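Local coordinates for metallopeptidase family protein (Thermus thermophilus, PDB 2EJQ), which is of unknown function but belongs to a family of zincin-like metallopeptidases and binds metal ions, at residues E8-L13 / Q26-F31; G42-G47 / L76-E81. The protein carries 1 engineered substitution. All blocks are in the same frame, centred on the assembly; numbering follows the deposited sequence.

Contact 1: E8-L13 / Q26-F31; sequences ELVERL and QGVHVF
Val10 holds CG1 anti to its backbone N (chi1 168°), and this one methyl reaches from helix 3-16 to two valines of strand 27-31. Val28 answers with the equivalent branch, its own CG1 also anti to N, and Val28 CG1 lies 3.9 Å from Val10 CG1 as the side chains cross at a slant. Val30 has much the same chi1 (178°) but offers the other methyl: CG2, beside its backbone N and anti to the carbonyl carbon, comes within 4.0 Å of Val10 CG1, the side chains running past each other in opposite directions. CG1 of Val10 thus bridges two alternate strand residues that point to the same side of the sheet, whereas His29 between them turns away and its ring meets that of His67. This is helix-on-sheet packing at an edge strand of the zincin-like fold, with strand 27-31 running parallel to its neighbour 67-71. The contact is wholly apolar and small, burying 97 Å². Around it, Val10 also touches Leu70 of the adjoining strand and Val89 of helix 85-105, and Val30 packs against Tyr3, Phe6 and Val7. On the same helix as Val10, Arg12 forms a salt bridge with Glu86 of helix 85-105.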
loop_
_atom_site.group_PDB
_atom_site.type_symbol
_atom_site.label_atom_id
_atom_site.label_comp_id
_atom_site.label_asym_id
_atom_site.label_seq_id
_atom_site.Cartn_x
_atom_site.Cartn_y
_atom_site.Cartn_z
ATOM N N GLU A 8 -7.158 -9.156 7.922
ATOM C CA GLU A 8 -8.609 -9.049 7.990
ATOM C C GLU A 8 -9.074 -7.593 8.142
ATOM O O GLU A 8 -10.111 -7.203 7.616
ATOM C CB GLU A 8 -9.102 -9.896 9.167
ATOM C CG GLU A 8 -10.593 -10.110 9.234
ATOM C CD GLU A 8 -10.964 -11.145 10.280
ATOM O OE1 GLU A 8 -10.539 -12.316 10.128
ATOM O OE2 GLU A 8 -11.670 -10.786 11.252
ATOM N N LEU A 9 -8.310 -6.795 8.880
ATOM C CA LEU A 9 -8.663 -5.396 9.080
ATOM C C LEU A 9 -8.463 -4.634 7.771
ATOM O O LEU A 9 -9.291 -3.799 7.390
ATOM C CB LEU A 9 -7.779 -4.776 10.164
ATOM C CG LEU A 9 -7.908 -3.269 10.383
ATOM C CD1 LEU A 9 -9.351 -2.913 10.753
ATOM C CD2 LEU A 9 -6.936 -2.836 11.472
ATOM N N VAL A 10 -7.358 -4.929 7.093
ATOM C CA VAL A 10 -7.030 -4.286 5.829
ATOM C C VAL A 10 -8.123 -4.526 4.784
ATOM O O VAL A 10 -8.567 -3.600 4.111
ATOM C CB VAL A 10 -5.694 -4.810 5.287
ATOM C CG1 VAL A 10 -5.501 -4.361 3.847
ATOM C CG2 VAL A 10 -4.554 -4.312 6.163
ATOM N N GLU A 11 -8.556 -5.773 4.663
ATOM C CA GLU A 11 -9.584 -6.134 3.700
ATOM C C GLU A 11 -10.930 -5.487 4.031
ATOM O O GLU A 11 -11.677 -5.076 3.129
ATOM C CB GLU A 11 -9.756 -7.649 3.671
ATOM C CG GLU A 11 -8.475 -8.416 3.385
ATOM C CD GLU A 11 -8.678 -9.925 3.355
ATOM O OE1 GLU A 11 -9.344 -10.455 4.269
ATOM O OE2 GLU A 11 -8.164 -10.585 2.425
ATOM N N ARG A 12 -11.238 -5.413 5.326
ATOM C CA ARG A 12 -12.502 -4.852 5.778
ATOM C C ARG A 12 -12.531 -3.351 5.452
ATOM O O ARG A 12 -13.547 -2.838 4.978
ATOM C CB ARG A 12 -12.674 -5.131 7.287
ATOM C CG ARG A 12 -13.812 -4.393 7.977
ATOM C CD ARG A 12 -13.631 -4.277 9.437
ATOM N NE ARG A 12 -13.680 -2.889 9.874
ATOM C CZ ARG A 12 -13.109 -2.430 10.975
ATOM N NH1 ARG A 12 -12.463 -3.250 11.749
ATOM N NH2 ARG A 12 -13.173 -1.145 11.281
ATOM N N LEU A 13 -11.417 -2.659 5.689
ATOM C CA LEU A 13 -11.327 -1.232 5.381
ATOM C C LEU A 13 -11.253 -1.032 3.860
ATOM O O LEU A 13 -11.870 -0.111 3.314
ATOM C CB LEU A 13 -10.090 -0.618 6.055
ATOM C CG LEU A 13 -10.060 -0.550 7.588
ATOM C CD1 LEU A 13 -8.721 0.002 8.061
ATOM C CD2 LEU A 13 -11.192 0.324 8.089
ATOM N N GLN A 26 -5.077 -3.550 -9.239
ATOM C CA GLN A 26 -5.341 -4.963 -9.004
ATOM C C GLN A 26 -5.736 -5.223 -7.548
ATOM O O GLN A 26 -6.635 -6.012 -7.272
ATOM C CB GLN A 26 -4.101 -5.793 -9.372
ATOM C CG GLN A 26 -3.808 -5.816 -10.866
ATOM C CD GLN A 26 -5.050 -6.135 -11.688
ATOM O OE1 GLN A 26 -5.713 -7.149 -11.467
ATOM N NE2 GLN A 26 -5.369 -5.265 -12.639
ATOM N N GLY A 27 -5.061 -4.566 -6.613
ATOM C CA GLY A 27 -5.399 -4.769 -5.220
ATOM C C GLY A 27 -4.301 -4.454 -4.227
ATOM O O GLY A 27 -3.223 -3.973 -4.583
ATOM N N VAL A 28 -4.605 -4.751 -2.967
ATOM C CA VAL A 28 -3.712 -4.518 -1.851
ATOM C C VAL A 28 -2.980 -5.803 -1.436
ATOM O O VAL A 28 -3.600 -6.853 -1.243
ATOM C CB VAL A 28 -4.522 -3.992 -0.642
ATOM C CG1 VAL A 28 -3.592 -3.664 0.530
ATOM C CG2 VAL A 28 -5.334 -2.762 -1.062
ATOM N N HIS A 29 -1.658 -5.716 -1.316
ATOM C CA HIS A 29 -0.835 -6.846 -0.883
ATOM C C HIS A 29 -0.376 -6.606 0.563
ATOM O O HIS A 29 0.073 -5.514 0.902
ATOM C CB HIS A 29 0.414 -6.992 -1.765
ATOM C CG HIS A 29 0.144 -7.547 -3.131
ATOM N ND1 HIS A 29 -0.631 -8.665 -3.341
ATOM C CD2 HIS A 29 0.581 -7.159 -4.353
ATOM C CE1 HIS A 29 -0.661 -8.943 -4.632
ATOM N NE2 HIS A 29 0.068 -8.044 -5.268
ATOM N N VAL A 30 -0.483 -7.613 1.418
ATOM C CA VAL A 30 -0.037 -7.444 2.794
ATOM C C VAL A 30 1.128 -8.379 3.078
ATOM O O VAL A 30 1.033 -9.584 2.859
ATOM C CB VAL A 30 -1.161 -7.728 3.812
ATOM C CG1 VAL A 30 -0.625 -7.587 5.226
ATOM C CG2 VAL A 30 -2.310 -6.769 3.593
ATOM N N PHE A 31 2.231 -7.817 3.552
ATOM C CA PHE A 31 3.411 -8.609 3.856
ATOM C C PHE A 31 3.704 -8.560 5.344
ATOM O O PHE A 31 3.462 -7.539 6.002
ATOM C CB PHE A 31 4.615 -8.095 3.063
ATOM C CG PHE A 31 4.385 -8.064 1.585
ATOM C CD1 PHE A 31 3.791 -6.958 0.984
ATOM C CD2 PHE A 31 4.705 -9.168 0.798
ATOM C CE1 PHE A 31 3.517 -6.949 -0.377
ATOM C CE2 PHE A 31 4.430 -9.172 -0.576
ATOM C CZ PHE A 31 3.834 -8.058 -1.162
#

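Contact 2: G42-G47 / L76-E81; sequences GVWRLG and LEVAGE
Glu77 lays its aliphatic chain over one face of the Trp44 indole. Glu77 CB sits 3.6 Å from the centroid of the Trp44 five-membered ring and 11° off the normal, a CH-pi contact, while Glu77 CG is 3.6 Å from Trp44 CE2, where the two rings join. The bend at chi2 (-66°) carries the chain on across the indole, bringing Glu77 CD to 3.8 Å from Trp44 CZ2 and leaving the carboxylate nearly flat to the ring, the two planes 18° apart. Val78, next along, comes in obliquely to the indole, Val78 CG1 lying 3.9 Å from Trp44 CD1. On its other branch, Val78 CG2 meets Leu46 CD2 at 4.0 Å. With an alanine in place of Trp44, the Glu77 methylenes would probably lose the surface they lie on and be freer to turn, and Val78 CG1 would lose its aromatic neighbour. Leu76 and Ala79 belong to a magnesium site seen for this protein, although no magnesium is bound to this chain. Trp44 also rests on Ser74, Ala34 and Pro36. The contact joins the end of helix 72-78 at the surface to the loop leading into strand 47-50, and Leu46 of that loop also touches Glu88 and Thr92 of helix 85-105.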
loop_
_atom_site.group_PDB
_atom_site.type_symbol
_atom_site.label_atom_id
_atom_site.label_comp_id
_atom_site.label_asym_id
_atom_site.label_seq_id
_atom_site.Cartn_x
_atom_site.Cartn_y
_atom_site.Cartn_z
ATOM N N GLY A 42 15.195 4.956 11.726
ATOM C CA GLY A 42 14.340 5.217 12.871
ATOM C C GLY A 42 12.938 5.377 12.305
ATOM O O GLY A 42 11.945 5.485 13.033
ATOM N N VAL A 43 12.875 5.393 10.976
ATOM C CA VAL A 43 11.623 5.563 10.244
ATOM C C VAL A 43 11.272 4.323 9.436
ATOM O O VAL A 43 12.104 3.777 8.709
ATOM C CB VAL A 43 11.703 6.788 9.290
ATOM C CG1 VAL A 43 10.454 6.871 8.424
ATOM C CG2 VAL A 43 11.864 8.065 10.099
ATOM N N TRP A 44 10.029 3.885 9.572
ATOM C CA TRP A 44 9.562 2.705 8.866
ATOM C C TRP A 44 8.490 3.047 7.856
ATOM O O TRP A 44 7.653 3.913 8.098
ATOM C CB TRP A 44 9.002 1.688 9.856
ATOM C CG TRP A 44 9.997 1.282 10.872
ATOM C CD1 TRP A 44 10.243 1.883 12.072
ATOM C CD2 TRP A 44 10.927 0.203 10.762
ATOM N NE1 TRP A 44 11.271 1.241 12.718
ATOM C CE2 TRP A 44 11.709 0.205 11.937
ATOM C CE3 TRP A 44 11.174 -0.767 9.783
ATOM C CZ2 TRP A 44 12.724 -0.724 12.159
ATOM C CZ3 TRP A 44 12.184 -1.693 10.005
ATOM C CH2 TRP A 44 12.947 -1.665 11.188
ATOM N N ARG A 45 8.527 2.364 6.717
ATOM C CA ARG A 45 7.539 2.565 5.672
ATOM C C ARG A 45 6.357 1.631 5.947
ATOM O O ARG A 45 6.512 0.414 5.897
ATOM C CB ARG A 45 8.148 2.233 4.308
ATOM C CG ARG A 45 7.205 2.492 3.147
ATOM C CD ARG A 45 7.894 2.284 1.805
ATOM N NE ARG A 45 8.843 3.347 1.484
ATOM C CZ ARG A 45 9.615 3.346 0.403
ATOM N NH1 ARG A 45 9.549 2.335 -0.456
ATOM N NH2 ARG A 45 10.447 4.351 0.176
ATOM N N LEU A 46 5.188 2.196 6.249
ATOM C CA LEU A 46 3.995 1.381 6.512
ATOM C C LEU A 46 3.401 0.757 5.236
ATOM O O LEU A 46 2.783 -0.307 5.280
ATOM C CB LEU A 46 2.918 2.222 7.216
ATOM C CG LEU A 46 3.329 2.897 8.529
ATOM C CD1 LEU A 46 2.122 3.599 9.165
ATOM C CD2 LEU A 46 3.913 1.856 9.479
ATOM N N GLY A 47 3.583 1.432 4.107
ATOM C CA GLY A 47 3.074 0.926 2.845
ATOM C C GLY A 47 3.642 1.672 1.648
ATOM O O GLY A 47 4.427 2.607 1.799
ATOM N N LEU A 76 4.201 -2.799 13.423
ATOM C CA LEU A 76 4.593 -3.295 14.735
ATOM C C LEU A 76 5.720 -2.453 15.310
ATOM O O LEU A 76 5.662 -2.044 16.468
ATOM C CB LEU A 76 5.037 -4.764 14.648
ATOM C CG LEU A 76 3.895 -5.771 14.566
ATOM C CD1 LEU A 76 4.438 -7.176 14.385
ATOM C CD2 LEU A 76 3.070 -5.681 15.832
ATOM N N GLU A 77 6.734 -2.183 14.492
ATOM C CA GLU A 77 7.868 -1.385 14.937
ATOM C C GLU A 77 7.426 -0.025 15.474
ATOM O O GLU A 77 7.882 0.409 16.528
ATOM C CB GLU A 77 8.865 -1.179 13.791
ATOM C CG GLU A 77 9.632 -2.433 13.356
ATOM C CD GLU A 77 10.589 -2.961 14.420
ATOM O OE1 GLU A 77 10.922 -2.202 15.354
ATOM O OE2 GLU A 77 11.019 -4.133 14.314
ATOM N N VAL A 78 6.534 0.642 14.747
ATOM C CA VAL A 78 6.059 1.956 15.154
ATOM C C VAL A 78 4.984 1.919 16.227
ATOM O O VAL A 78 4.813 2.883 16.969
ATOM C CB VAL A 78 5.482 2.746 13.951
ATOM C CG1 VAL A 78 6.494 2.791 12.828
ATOM C CG2 VAL A 78 4.179 2.109 13.472
ATOM N N ALA A 79 4.264 0.809 16.319
ATOM C CA ALA A 79 3.179 0.710 17.283
ATOM C C ALA A 79 3.623 0.739 18.730
ATOM O O ALA A 79 4.577 0.062 19.123
ATOM C CB ALA A 79 2.349 -0.541 17.024
ATOM N N GLY A 80 2.907 1.534 19.513
ATOM C CA GLY A 80 3.177 1.664 20.931
ATOM C C GLY A 80 1.851 1.649 21.657
ATOM O O GLY A 80 0.830 1.243 21.098
ATOM N N GLU A 81 1.844 2.094 22.903
ATOM C CA GLU A 81 0.595 2.103 23.645
ATOM C C GLU A 81 -0.458 2.970 22.944
ATOM O O GLU A 81 -0.146 4.047 22.416
ATOM C CB GLU A 81 0.833 2.599 25.071
ATOM C CG GLU A 81 -0.436 2.761 25.873
ATOM C CD GLU A 81 -0.161 3.140 27.309
ATOM O OE1 GLU A 81 0.812 3.895 27.550
ATOM O OE2 GLU A 81 -0.923 2.686 28.190
#

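In the fold
The centres of contact 1 and contact 2 lie 18 Å apart and their nearest atoms about 7 Å, so they do not touch, and contact 1 closes along the chain before contact 2 opens. Strand 67-71 pairs with strand 27-31 of contact 1 and leads into helix 72-78, whose end forms one side of contact 2. Helix 85-105 is their common neighbour, met by Val10 in contact 1 and Leu46 in contact 2. It carries an HExxH sequence, His95, Glu96 and His99, consistent with a zincin active site though without bound metal here; Val28 and Leu46 lie near these residues without touching. The side chain of Val30 is about 10 Å from that of Leu76, a residue of the magnesium site.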